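Local coordinates for protein CurF (Lyngbya majuscula, PDB 5DP2) that probably forms the cyclopropane ring during curacin A biosynthesis, as an NADP(H)-dependent enoyl reductase domain of a polyketide synthase turned to cyclopropanation, at residues F144-G149 with G172-Q177; Y148-L153 with V229-L234. All coordinates share one frame; numbering follows the deposited sequence.

Contact 1: residues F144-G149 with G172-Q177; sequences FTAYYG and GQAAVQ. With NAP (NADP nicotinamide-adenine-dinucleotide phosphate), chain B.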
loop_
_atom_site.group_PDB
_atom_site.type_symbol
_atom_site.label_atom_id
_atom_site.label_comp_id
_atom_site.label_asym_id
_atom_site.label_seq_id
_atom_site.Cartn_x
_atom_site.Cartn_y
_atom_site.Cartn_z
ATOM N N PHE A 144 -0.683 2.068 6.278
ATOM C CA PHE A 144 -1.984 2.671 6.534
ATOM C C PHE A 144 -3.093 1.680 6.166
ATOM O O PHE A 144 -4.097 1.562 6.876
ATOM C CB PHE A 144 -2.152 4.029 5.836
ATOM C CG PHE A 144 -1.436 5.179 6.514
ATOM C CD1 PHE A 144 -0.094 5.129 6.880
ATOM C CD2 PHE A 144 -2.122 6.373 6.761
ATOM C CE1 PHE A 144 0.541 6.204 7.473
ATOM C CE2 PHE A 144 -1.488 7.455 7.356
ATOM C CZ PHE A 144 -0.163 7.373 7.706
ATOM N N THR A 145 -2.913 0.941 5.049
ATOM C CA THR A 145 -3.886 -0.072 4.639
ATOM C C THR A 145 -3.992 -1.174 5.682
ATOM O O THR A 145 -5.085 -1.558 6.106
ATOM C CB THR A 145 -3.459 -0.657 3.279
ATOM O OG1 THR A 145 -3.462 0.373 2.282
ATOM C CG2 THR A 145 -4.405 -1.744 2.803
ATOM N N ALA A 146 -2.836 -1.714 6.081
ATOM C CA ALA A 146 -2.838 -2.826 7.027
ATOM C C ALA A 146 -3.376 -2.401 8.397
ATOM O O ALA A 146 -4.080 -3.165 9.055
ATOM C CB ALA A 146 -1.463 -3.433 7.129
ATOM N N TYR A 147 -3.043 -1.191 8.847
ATOM C CA TYR A 147 -3.527 -0.723 10.146
ATOM C C TYR A 147 -5.026 -0.494 10.116
ATOM O O TYR A 147 -5.757 -0.901 11.031
ATOM C CB TYR A 147 -2.790 0.570 10.540
ATOM C CG TYR A 147 -3.112 1.027 11.949
ATOM C CD1 TYR A 147 -2.433 0.511 13.037
ATOM C CD2 TYR A 147 -4.078 1.983 12.192
ATOM C CE1 TYR A 147 -2.696 0.936 14.323
ATOM C CE2 TYR A 147 -4.368 2.401 13.491
ATOM C CZ TYR A 147 -3.667 1.865 14.551
ATOM O OH TYR A 147 -3.918 2.267 15.856
ATOM N N TYR A 148 -5.527 0.170 9.067
ATOM C CA TYR A 148 -6.964 0.387 8.978
ATOM C C TYR A 148 -7.713 -0.938 8.990
ATOM O O TYR A 148 -8.702 -1.113 9.704
ATOM C CB TYR A 148 -7.286 1.220 7.730
ATOM C CG TYR A 148 -8.730 1.570 7.632
ATOM C CD1 TYR A 148 -9.363 2.313 8.624
ATOM C CD2 TYR A 148 -9.488 1.170 6.533
ATOM C CE1 TYR A 148 -10.695 2.658 8.536
ATOM C CE2 TYR A 148 -10.823 1.523 6.423
ATOM C CZ TYR A 148 -11.430 2.268 7.424
ATOM O OH TYR A 148 -12.764 2.616 7.332
ATOM N N GLY A 149 -7.242 -1.901 8.191
ATOM C CA GLY A 149 -7.916 -3.189 8.140
ATOM C C GLY A 149 -7.837 -3.972 9.442
ATOM O O GLY A 149 -8.845 -4.508 9.918
ATOM N N GLY A 172 1.241 -7.092 2.702
ATOM C CA GLY A 172 1.396 -8.294 3.517
ATOM C C GLY A 172 2.486 -8.169 4.571
ATOM O O GLY A 172 2.289 -8.571 5.730
ATOM N N GLN A 173 3.635 -7.608 4.196
ATOM C CA GLN A 173 4.729 -7.445 5.157
ATOM C C GLN A 173 4.317 -6.491 6.281
ATOM O O GLN A 173 4.630 -6.715 7.462
ATOM C CB GLN A 173 5.988 -6.919 4.467
ATOM C CG GLN A 173 6.726 -8.003 3.670
ATOM C CD GLN A 173 7.642 -8.829 4.559
ATOM O OE1 GLN A 173 8.646 -8.313 5.066
ATOM N NE2 GLN A 173 7.310 -10.083 4.775
ATOM N N ALA A 174 3.647 -5.387 5.918
ATOM C CA ALA A 174 3.143 -4.455 6.935
ATOM C C ALA A 174 2.137 -5.143 7.847
ATOM O O ALA A 174 2.164 -4.958 9.077
ATOM C CB ALA A 174 2.525 -3.228 6.280
ATOM N N ALA A 175 1.249 -5.939 7.268
ATOM C CA ALA A 175 0.261 -6.674 8.045
ATOM C C ALA A 175 0.919 -7.663 8.997
ATOM O O ALA A 175 0.451 -7.815 10.134
ATOM C CB ALA A 175 -0.727 -7.361 7.117
ATOM N N VAL A 176 1.983 -8.349 8.573
ATOM C CA VAL A 176 2.668 -9.261 9.497
ATOM C C VAL A 176 3.217 -8.478 10.688
ATOM O O VAL A 176 3.044 -8.877 11.842
ATOM C CB VAL A 176 3.791 -10.071 8.794
ATOM C CG1 VAL A 176 4.619 -10.823 9.822
ATOM C CG2 VAL A 176 3.203 -11.035 7.771
ATOM N N GLN A 177 3.904 -7.370 10.424
ATOM C CA GLN A 177 4.461 -6.591 11.523
ATOM C C GLN A 177 3.359 -6.144 12.475
ATOM O O GLN A 177 3.505 -6.228 13.707
ATOM C CB GLN A 177 5.201 -5.344 11.028
ATOM C CG GLN A 177 6.562 -5.607 10.420
ATOM C CD GLN A 177 7.363 -4.320 10.342
ATOM O OE1 GLN A 177 7.385 -3.540 11.298
ATOM N NE2 GLN A 177 8.044 -4.110 9.232
HETATM P PA NAP B . 2.488 -6.545 -3.353
HETATM O O1A NAP B . 3.876 -6.118 -3.022
HETATM O O2A NAP B . 1.696 -7.289 -2.342
HETATM O O5B NAP B . 2.568 -7.361 -4.724
HETATM C C5B NAP B . 1.483 -8.194 -5.156
HETATM C C4B NAP B . 1.402 -9.499 -4.394
HETATM O O4B NAP B . 0.436 -10.314 -5.015
HETATM C C3B NAP B . 2.692 -10.265 -4.343
HETATM O O3B NAP B . 3.114 -10.335 -2.979
HETATM C C2B NAP B . 2.363 -11.658 -4.912
HETATM O O2B NAP B . 2.792 -12.779 -4.192
HETATM C C1B NAP B . 0.847 -11.690 -4.875
HETATM N N9A NAP B . 0.228 -12.400 -5.986
HETATM C C8A NAP B . -0.072 -11.890 -7.230
HETATM N N7A NAP B . -0.648 -12.838 -8.006
HETATM C C5A NAP B . -0.727 -13.944 -7.254
HETATM C C6A NAP B . -1.223 -15.266 -7.459
HETATM N N6A NAP B . -1.767 -15.604 -8.645
HETATM N N1A NAP B . -1.142 -16.135 -6.460
HETATM C C2A NAP B . -0.596 -15.765 -5.296
HETATM N N3A NAP B . -0.102 -14.563 -4.985
HETATM C C4A NAP B . -0.154 -13.674 -5.964
HETATM O O3 NAP B . 1.626 -5.267 -3.818
HETATM P PN NAP B . 0.949 -4.117 -2.933
HETATM O O1N NAP B . 1.124 -2.843 -3.664
HETATM O O2N NAP B . 1.412 -4.203 -1.508
HETATM O O5D NAP B . -0.563 -4.507 -3.041
HETATM C C5D NAP B . -1.013 -5.734 -2.421
HETATM C C4D NAP B . -2.409 -6.115 -2.976
HETATM O O4D NAP B . -3.364 -5.341 -2.298
HETATM C C3D NAP B . -2.615 -5.807 -4.464
HETATM O O3D NAP B . -3.583 -6.735 -4.974
HETATM C C2D NAP B . -3.138 -4.393 -4.449
HETATM O O2D NAP B . -3.908 -4.128 -5.625
HETATM C C1D NAP B . -3.961 -4.383 -3.189
HETATM N N1N NAP B . -4.066 -3.153 -2.374
HETATM C C2N NAP B . -5.287 -2.668 -2.054
HETATM C C3N NAP B . -5.454 -1.524 -1.278
HETATM C C7N NAP B . -6.823 -1.035 -0.953
HETATM O O7N NAP B . -6.870 0.069 -0.453
HETATM N N7N NAP B . -7.893 -1.833 -1.216
HETATM C C4N NAP B . -4.319 -0.853 -0.812
HETATM C C5N NAP B . -3.076 -1.371 -1.151
HETATM C C6N NAP B . -2.961 -2.527 -1.932
HETATM P P2B NAP B . 4.302 -13.305 -4.156
HETATM O O1X NAP B . 5.107 -12.261 -3.394
HETATM O O2X NAP B . 4.174 -14.611 -3.423
HETATM O O3X NAP B . 4.755 -13.438 -5.589
#
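The methyl of Ala146 touches helix 170-181 over the peptide link between Ala174 and Ala175. Its CB lies 3.7 Å from Ala175 N and about as far from Ala175 CA, so it rests on backbone as much as on side chain. The two methyls across from it share the contact: Ala146 CB stands 4.1 Å from Ala174 CB and 4.0 Å from Ala175 CB. With no side chain longer than a methyl at the interface, the helices come close, and Ala146 CA is only 5.0 Å from Ala175 CA. No hydrogen bond crosses; the contact is apolar and buried.

One residue back, Thr145 faces the cofactor. Its OG1 is 3.4 Å from C4N of NADP, the nicotinamide carbon that carries the transferable hydride in the reduced cofactor, and its CG2 is 3.7 Å from the same atom. With OG1 beside the backbone N (chi1 -62°), the hydroxyl also reaches back to hydrogen-bond Met141 O within its own helix, which helps fix its rotation. On other sides of helix 140-153, Phe144 and Tyr147 pack on Leu295 and Leu299, and Tyr147 OH hydrogen-bonds Asp298. The two alanine-packed helices belong to the Rossmann-type domain, identified by its six-stranded parallel sheet and bound NADP, as in medium-chain dehydrogenases/reductases.

Contact 2: residues Y148-L153 with V229-L234; sequences YGLHNL and VIFNSL. With NAP (NADP nicotinamide-adenine-dinucleotide phosphate), chain B.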
loop_
_atom_site.group_PDB
_atom_site.type_symbol
_atom_site.label_atom_id
_atom_site.label_comp_id
_atom_site.label_asym_id
_atom_site.label_seq_id
_atom_site.Cartn_x
_atom_site.Cartn_y
_atom_site.Cartn_z
ATOM N N TYR A 148 -5.527 0.170 9.067
ATOM C CA TYR A 148 -6.964 0.387 8.978
ATOM C C TYR A 148 -7.713 -0.938 8.990
ATOM O O TYR A 148 -8.702 -1.113 9.704
ATOM C CB TYR A 148 -7.286 1.220 7.730
ATOM C CG TYR A 148 -8.730 1.570 7.632
ATOM C CD1 TYR A 148 -9.363 2.313 8.624
ATOM C CD2 TYR A 148 -9.488 1.170 6.533
ATOM C CE1 TYR A 148 -10.695 2.658 8.536
ATOM C CE2 TYR A 148 -10.823 1.523 6.423
ATOM C CZ TYR A 148 -11.430 2.268 7.424
ATOM O OH TYR A 148 -12.764 2.616 7.332
ATOM N N GLY A 149 -7.242 -1.901 8.191
ATOM C CA GLY A 149 -7.916 -3.189 8.140
ATOM C C GLY A 149 -7.837 -3.972 9.442
ATOM O O GLY A 149 -8.845 -4.508 9.918
ATOM N N LEU A 150 -6.622 -4.140 9.966
ATOM C CA LEU A 150 -6.414 -5.005 11.139
ATOM C C LEU A 150 -6.883 -4.374 12.448
ATOM O O LEU A 150 -7.412 -5.071 13.307
ATOM C CB LEU A 150 -4.958 -5.413 11.268
ATOM C CG LEU A 150 -4.395 -6.317 10.156
ATOM C CD1 LEU A 150 -2.903 -6.409 10.296
ATOM C CD2 LEU A 150 -5.026 -7.688 10.149
ATOM N N HIS A 151 -6.625 -3.077 12.617
ATOM C CA HIS A 151 -6.960 -2.380 13.850
ATOM C C HIS A 151 -8.358 -1.783 13.785
ATOM O O HIS A 151 -9.230 -2.128 14.562
ATOM C CB HIS A 151 -5.906 -1.332 14.181
ATOM C CG HIS A 151 -6.216 -0.504 15.388
ATOM N ND1 HIS A 151 -6.904 0.689 15.315
ATOM C CD2 HIS A 151 -5.915 -0.676 16.692
ATOM C CE1 HIS A 151 -7.038 1.204 16.525
ATOM N NE2 HIS A 151 -6.447 0.395 17.381
ATOM N N ASN A 152 -8.606 -0.856 12.855
ATOM C CA ASN A 152 -9.868 -0.127 12.890
ATOM C C ASN A 152 -11.068 -1.022 12.579
ATOM O O ASN A 152 -12.109 -0.903 13.199
ATOM C CB ASN A 152 -9.872 1.065 11.929
ATOM C CG ASN A 152 -8.958 2.189 12.355
ATOM O OD1 ASN A 152 -7.834 1.965 12.737
ATOM N ND2 ASN A 152 -9.418 3.420 12.165
ATOM N N LEU A 153 -10.925 -1.872 11.554
ATOM C CA LEU A 153 -12.048 -2.673 11.082
ATOM C C LEU A 153 -12.155 -4.012 11.804
ATOM O O LEU A 153 -13.149 -4.267 12.485
ATOM C CB LEU A 153 -12.006 -2.851 9.552
ATOM C CG LEU A 153 -12.090 -1.519 8.747
ATOM C CD1 LEU A 153 -12.061 -1.838 7.269
ATOM C CD2 LEU A 153 -13.300 -0.685 9.137
ATOM N N VAL A 229 -9.278 -13.991 11.683
ATOM C CA VAL A 229 -9.177 -12.852 10.777
ATOM C C VAL A 229 -8.423 -13.341 9.548
ATOM O O VAL A 229 -7.407 -14.035 9.669
ATOM C CB VAL A 229 -8.428 -11.669 11.428
ATOM C CG1 VAL A 229 -8.297 -10.489 10.475
ATOM C CG2 VAL A 229 -9.106 -11.225 12.720
ATOM N N ILE A 230 -8.891 -12.903 8.366
ATOM C CA ILE A 230 -8.152 -13.081 7.118
ATOM C C ILE A 230 -7.891 -11.691 6.533
ATOM O O ILE A 230 -8.814 -10.876 6.438
ATOM C CB ILE A 230 -8.920 -13.969 6.116
ATOM C CG1 ILE A 230 -9.093 -15.377 6.686
ATOM C CG2 ILE A 230 -8.195 -13.996 4.782
ATOM C CD1 ILE A 230 -9.960 -16.291 5.848
ATOM N N PHE A 231 -6.642 -11.455 6.139
ATOM C CA PHE A 231 -6.227 -10.241 5.431
ATOM C C PHE A 231 -5.863 -10.680 4.015
ATOM O O PHE A 231 -4.797 -11.272 3.797
ATOM C CB PHE A 231 -5.042 -9.602 6.161
ATOM C CG PHE A 231 -4.602 -8.281 5.577
ATOM C CD1 PHE A 231 -5.186 -7.096 5.995
ATOM C CD2 PHE A 231 -3.583 -8.203 4.652
ATOM C CE1 PHE A 231 -4.784 -5.872 5.480
ATOM C CE2 PHE A 231 -3.175 -6.974 4.151
ATOM C CZ PHE A 231 -3.784 -5.816 4.558
ATOM N N ASN A 232 -6.782 -10.433 3.073
ATOM C CA ASN A 232 -6.670 -10.992 1.733
ATOM C C ASN A 232 -6.568 -9.919 0.660
ATOM O O ASN A 232 -7.184 -8.862 0.764
ATOM C CB ASN A 232 -7.891 -11.847 1.412
ATOM C CG ASN A 232 -7.706 -12.649 0.124
ATOM O OD1 ASN A 232 -6.611 -13.198 -0.097
ATOM N ND2 ASN A 232 -8.726 -12.702 -0.722
ATOM N N SER A 233 -5.845 -10.257 -0.406
ATOM C CA SER A 233 -5.841 -9.516 -1.662
ATOM C C SER A 233 -6.010 -10.420 -2.896
ATOM O O SER A 233 -5.991 -9.909 -4.013
ATOM C CB SER A 233 -4.568 -8.708 -1.807
ATOM O OG SER A 233 -3.433 -9.531 -1.900
ATOM N N LEU A 234 -6.123 -11.739 -2.720
ATOM C CA LEU A 234 -6.161 -12.685 -3.847
ATOM C C LEU A 234 -7.610 -13.034 -4.132
ATOM O O LEU A 234 -8.270 -13.694 -3.323
ATOM C CB LEU A 234 -5.339 -13.937 -3.506
ATOM C CG LEU A 234 -3.882 -13.677 -3.097
ATOM C CD1 LEU A 234 -3.176 -14.983 -2.764
ATOM C CD2 LEU A 234 -3.121 -12.904 -4.162
HETATM P PA NAP B . 2.488 -6.545 -3.353
HETATM O O1A NAP B . 3.876 -6.118 -3.022
HETATM O O2A NAP B . 1.696 -7.289 -2.342
HETATM O O5B NAP B . 2.568 -7.361 -4.724
HETATM C C5B NAP B . 1.483 -8.194 -5.156
HETATM C C4B NAP B . 1.402 -9.499 -4.394
HETATM O O4B NAP B . 0.436 -10.314 -5.015
HETATM C C3B NAP B . 2.692 -10.265 -4.343
HETATM O O3B NAP B . 3.114 -10.335 -2.979
HETATM C C2B NAP B . 2.363 -11.658 -4.912
HETATM O O2B NAP B . 2.792 -12.779 -4.192
HETATM C C1B NAP B . 0.847 -11.690 -4.875
HETATM N N9A NAP B . 0.228 -12.400 -5.986
HETATM C C8A NAP B . -0.072 -11.890 -7.230
HETATM N N7A NAP B . -0.648 -12.838 -8.006
HETATM C C5A NAP B . -0.727 -13.944 -7.254
HETATM C C6A NAP B . -1.223 -15.266 -7.459
HETATM N N6A NAP B . -1.767 -15.604 -8.645
HETATM N N1A NAP B . -1.142 -16.135 -6.460
HETATM C C2A NAP B . -0.596 -15.765 -5.296
HETATM N N3A NAP B . -0.102 -14.563 -4.985
HETATM C C4A NAP B . -0.154 -13.674 -5.964
HETATM O O3 NAP B . 1.626 -5.267 -3.818
HETATM P PN NAP B . 0.949 -4.117 -2.933
HETATM O O1N NAP B . 1.124 -2.843 -3.664
HETATM O O2N NAP B . 1.412 -4.203 -1.508
HETATM O O5D NAP B . -0.563 -4.507 -3.041
HETATM C C5D NAP B . -1.013 -5.734 -2.421
HETATM C C4D NAP B . -2.409 -6.115 -2.976
HETATM O O4D NAP B . -3.364 -5.341 -2.298
HETATM C C3D NAP B . -2.615 -5.807 -4.464
HETATM O O3D NAP B . -3.583 -6.735 -4.974
HETATM C C2D NAP B . -3.138 -4.393 -4.449
HETATM O O2D NAP B . -3.908 -4.128 -5.625
HETATM C C1D NAP B . -3.961 -4.383 -3.189
HETATM N N1N NAP B . -4.066 -3.153 -2.374
HETATM C C2N NAP B . -5.287 -2.668 -2.054
HETATM C C3N NAP B . -5.454 -1.524 -1.278
HETATM C C7N NAP B . -6.823 -1.035 -0.953
HETATM O O7N NAP B . -6.870 0.069 -0.453
HETATM N N7N NAP B . -7.893 -1.833 -1.216
HETATM C C4N NAP B . -4.319 -0.853 -0.812
HETATM C C5N NAP B . -3.076 -1.371 -1.151
HETATM C C6N NAP B . -2.961 -2.527 -1.932
HETATM P P2B NAP B . 4.302 -13.305 -4.156
HETATM O O1X NAP B . 5.107 -12.261 -3.394
HETATM O O2X NAP B . 4.174 -14.611 -3.423
HETATM O O3X NAP B . 4.755 -13.438 -5.589
#
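Leu150 meets Phe231 where helix 140-153 is closing in a wider, pi-type turn: Leu153 N bonds to Tyr148 O, five residues back, at 3.0 Å. One methyl of Leu150 carries the side-chain contact. Its CD2 lies 4.2 Å from Phe231 CD1, approaching the ring obliquely, and 4.3 Å from Val229 CG1, so the branch spans two residues of the strand that face the helix, while Ile230 between them points away. The leucine and phenylalanine side chains cross at about a right angle. Phe231 has CG anti to its backbone N (chi1 -175°), which carries the ring up from the strand to the side of Gly149 where a CB would point; Phe231 CE1 stays 4.9 Å from Gly149 CA.

Strand 227-232 is central in the six-stranded parallel sheet of a Rossmann-type fold, between strands 161-164 and 251-255, and its C-terminal end leads into the cofactor site. There Asn232 OD1 accepts from Leu234 N in an Asx turn, with the donor above the carbonyl plane, and Asn232 ND2, which also bonds to Glu255, gives a 2.8 Å bond to Leu234 O. The amide thus ties down the turn that brings Ser233 CB to 3.6 Å from nicotinamide ribose C4D and Leu234 CD2 to 3.5 Å from adenine N3A of NADP.

How the contacts relate
Both contacts are buried, apolar and free of hydrogen bonds across their segments, and both draw on helix 140-153, sharing Tyr148 and Gly149; their centres lie 7 Å apart. Contact 1 is helix against helix, made by methyls against methyls and backbone, whereas contact 2 is helix against strand and uses a branched and an aromatic side chain. Phe231 joins them: its CE1 is 3.9 Å from Ala146 CA, and its CE2 is 3.9 Å from Ala175 CB. Each also reaches NADP, but at different parts: 144-149 at the nicotinamide, 229-234 at the nicotinamide ribose and the adenine. Contact 1 lies nearer the chain centre, about 8 Å against 13 Å.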